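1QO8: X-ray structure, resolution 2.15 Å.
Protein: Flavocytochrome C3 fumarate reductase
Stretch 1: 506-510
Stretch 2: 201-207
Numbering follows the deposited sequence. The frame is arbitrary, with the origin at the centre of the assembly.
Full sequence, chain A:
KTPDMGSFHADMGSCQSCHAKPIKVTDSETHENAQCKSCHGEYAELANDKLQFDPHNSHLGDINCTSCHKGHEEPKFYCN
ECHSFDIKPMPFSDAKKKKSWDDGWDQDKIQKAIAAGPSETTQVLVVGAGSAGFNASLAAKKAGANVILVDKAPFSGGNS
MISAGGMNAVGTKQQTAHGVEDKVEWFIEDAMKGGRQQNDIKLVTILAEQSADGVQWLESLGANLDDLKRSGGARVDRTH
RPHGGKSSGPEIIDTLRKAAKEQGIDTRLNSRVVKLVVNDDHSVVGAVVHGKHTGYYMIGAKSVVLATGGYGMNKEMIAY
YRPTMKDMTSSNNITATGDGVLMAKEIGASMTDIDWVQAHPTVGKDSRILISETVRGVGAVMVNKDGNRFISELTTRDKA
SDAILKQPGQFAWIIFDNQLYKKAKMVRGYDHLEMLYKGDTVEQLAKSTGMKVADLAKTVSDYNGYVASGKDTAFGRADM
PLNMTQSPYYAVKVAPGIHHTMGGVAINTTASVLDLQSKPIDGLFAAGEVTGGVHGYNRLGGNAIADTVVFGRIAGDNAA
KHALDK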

# COMPACT_ATOMS: atom_id res chain seq x y z
N ALA A 506 8.25 3.00 7.62
CA ALA A 506 9.58 3.45 7.26
C ALA A 506 10.40 3.90 8.47
O ALA A 506 10.01 4.63 9.39
CB ALA A 506 9.53 4.62 6.27
N ILE A 507 11.66 3.58 8.32
CA ILE A 507 12.66 3.80 9.38
C ILE A 507 13.93 4.39 8.84
O ILE A 507 14.17 4.15 7.64
CB ILE A 507 12.76 2.41 10.03
CG1 ILE A 507 12.20 2.64 11.45
CG2 ILE A 507 14.05 1.64 10.05
CD1 ILE A 507 11.12 1.68 11.81
N ASN A 508 14.67 5.15 9.66
CA ASN A 508 16.04 5.48 9.31
C ASN A 508 16.99 4.50 9.98
O ASN A 508 16.63 3.60 10.74
CB ASN A 508 16.39 6.91 9.81
CG ASN A 508 16.74 6.87 11.28
OD1 ASN A 508 16.08 6.56 12.27
ND2 ASN A 508 18.08 7.10 11.46
N THR A 509 18.28 4.78 9.86
CA THR A 509 19.31 3.96 10.47
C THR A 509 19.33 4.07 11.96
O THR A 509 19.88 3.12 12.52
CB THR A 509 20.71 4.22 9.90
OG1 THR A 509 21.13 5.51 10.28
CG2 THR A 509 20.61 4.10 8.39
N THR A 510 18.73 5.07 12.60
CA THR A 510 18.70 5.05 14.06
C THR A 510 17.35 4.55 14.53
O THR A 510 16.99 4.65 15.69
CB THR A 510 19.01 6.44 14.65
OG1 THR A 510 18.16 7.34 13.95
CG2 THR A 510 20.50 6.80 14.46
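Stretch 2 201-207: IKLVTIL

Residues 201-207 form a helix that rests one side against the irregular segment 506-510 in a small, purely van der Waals contact, joining parts of the chain some three hundred residues apart without a hydrogen bond between them. About 220 Å² of surface is buried, counting both sides.

The helix spans the whole of 201-207 and runs on beyond it. Its backbone pairing follows the usual i to i+4 pattern: Thr 205 N donates to Ile 201 O at 3.0 Å, Leu 207 N to Leu 203 O at 2.9 Å, and Ile 206 N to Lys 202 O in a weak bond of 3.3 Å. Thr 205 adds a side-chain bond, its OG1 donating to Ile 201 O at 2.8 Å, so that this hydroxyl is satisfied within the helix itself. The other segment is extended at Ile 507 (phi/psi -135/152) and turns to -70/-17 at Thr 509. Since it has no regular axis, the packing is best followed by residue. The backbones come nearest where the CA of Thr 509 lies 6.1 Å from the CA of Leu 203.

The spacing of the helix selects the residues that take part. Lys 202, Leu 203 and Ile 206 fall on one side, as positions i, i+1 and i+4 do, while Ile 201, Val 204, Thr 205 and Leu 207 make no contact. Leu 203 has the broadest reach, touching three successive residues. Its CA-to-CB bond points sideways, but with chi1 m and chi2 t the branched end comes nearer to the loop. There its CD1 meets Ile 507 CG2 at 4.1 Å, an apolar pairing between two buried residues, and its CD2 lies 3.8 Å from Asn 508 O, 4.0 Å from Thr 509 CA and 4.2 Å from Ile 507 CG2. A leucine is well suited to this place, since its end is bulky and apolar.

Thr 509 contributes the most covered area and touches all three helix residues. Its CB lies 3.7 Å from Ile 206 CD1; the CA-to-CB bond of Ile 206 points toward the loop and, with chi1 m and chi2 t, the side chain extends its terminal methyl to that contact. The methyl of Thr 509 packs as well, its CG2 lying 3.9 Å from Lys 202 CB, 4.1 Å from Leu 203 CD2 and 4.2 Å from Ile 206 CD1. A threonine fits a partly exposed site of this kind because it offers a methyl for packing alongside a polar hydroxyl. Lys 202, itself exposed, meets CG2 of Thr 509 through the aliphatic base of its side chain, a common role for a long lysine at the margin of an apolar patch.

The CA-to-CB bond of Asn 508 points away from the helix, and it is the backbone O that lies against Leu 203. Its ND2 donates to Thr 510 OG1 at 2.5 Å, linking the two residues across Thr 509, while OD1 is hydrogen-bonded elsewhere in the structure.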

# COMPACT_ATOMS: atom_id res chain seq x y z
N ILE A 201 19.90 -0.39 1.49
CA ILE A 201 21.28 -0.84 1.59
C ILE A 201 21.91 -0.37 2.88
O ILE A 201 22.77 -1.09 3.38
CB ILE A 201 22.17 -0.48 0.38
CG1 ILE A 201 23.58 -1.04 0.50
CG2 ILE A 201 22.29 1.05 0.23
CD1 ILE A 201 23.82 -2.47 0.17
N LYS A 202 21.49 0.76 3.43
CA LYS A 202 22.01 1.22 4.69
C LYS A 202 21.53 0.36 5.86
O LYS A 202 22.28 0.14 6.82
CB LYS A 202 21.65 2.70 4.93
CG LYS A 202 21.88 3.56 3.72
CD LYS A 202 21.05 4.82 3.65
CE LYS A 202 19.61 4.74 4.13
NZ LYS A 202 18.72 5.49 3.18
N LEU A 203 20.27 -0.10 5.75
CA LEU A 203 19.77 -0.91 6.88
C LEU A 203 20.47 -2.26 6.82
O LEU A 203 20.91 -2.80 7.84
CB LEU A 203 18.25 -0.96 6.78
CG LEU A 203 17.45 0.33 6.88
CD1 LEU A 203 15.96 -0.01 6.82
CD2 LEU A 203 17.78 1.08 8.18
N VAL A 204 20.66 -2.78 5.60
CA VAL A 204 21.32 -4.05 5.36
C VAL A 204 22.74 -4.08 5.88
O VAL A 204 23.16 -5.11 6.44
CB VAL A 204 21.26 -4.50 3.89
CG1 VAL A 204 21.88 -5.85 3.63
CG2 VAL A 204 19.77 -4.59 3.53
N THR A 205 23.49 -2.99 5.61
CA THR A 205 24.85 -2.84 6.11
C THR A 205 24.96 -2.88 7.62
O THR A 205 25.79 -3.61 8.17
CB THR A 205 25.45 -1.51 5.53
OG1 THR A 205 25.44 -1.68 4.10
CG2 THR A 205 26.86 -1.26 6.00
N ILE A 206 24.15 -2.14 8.35
CA ILE A 206 24.04 -2.24 9.80
C ILE A 206 23.64 -3.62 10.30
O ILE A 206 24.22 -4.12 11.29
CB ILE A 206 23.01 -1.22 10.32
CG1 ILE A 206 23.68 0.17 10.07
CG2 ILE A 206 22.61 -1.41 11.76
CD1 ILE A 206 22.89 1.34 10.56
N LEU A 207 22.66 -4.21 9.61
CA LEU A 207 22.28 -5.58 9.90
C LEU A 207 23.54 -6.47 9.86
O LEU A 207 23.83 -7.10 10.87
CB LEU A 207 21.21 -6.15 8.95
CG LEU A 207 20.77 -7.56 9.35
CD1 LEU A 207 20.13 -7.49 10.73
CD2 LEU A 207 19.78 -8.17 8.33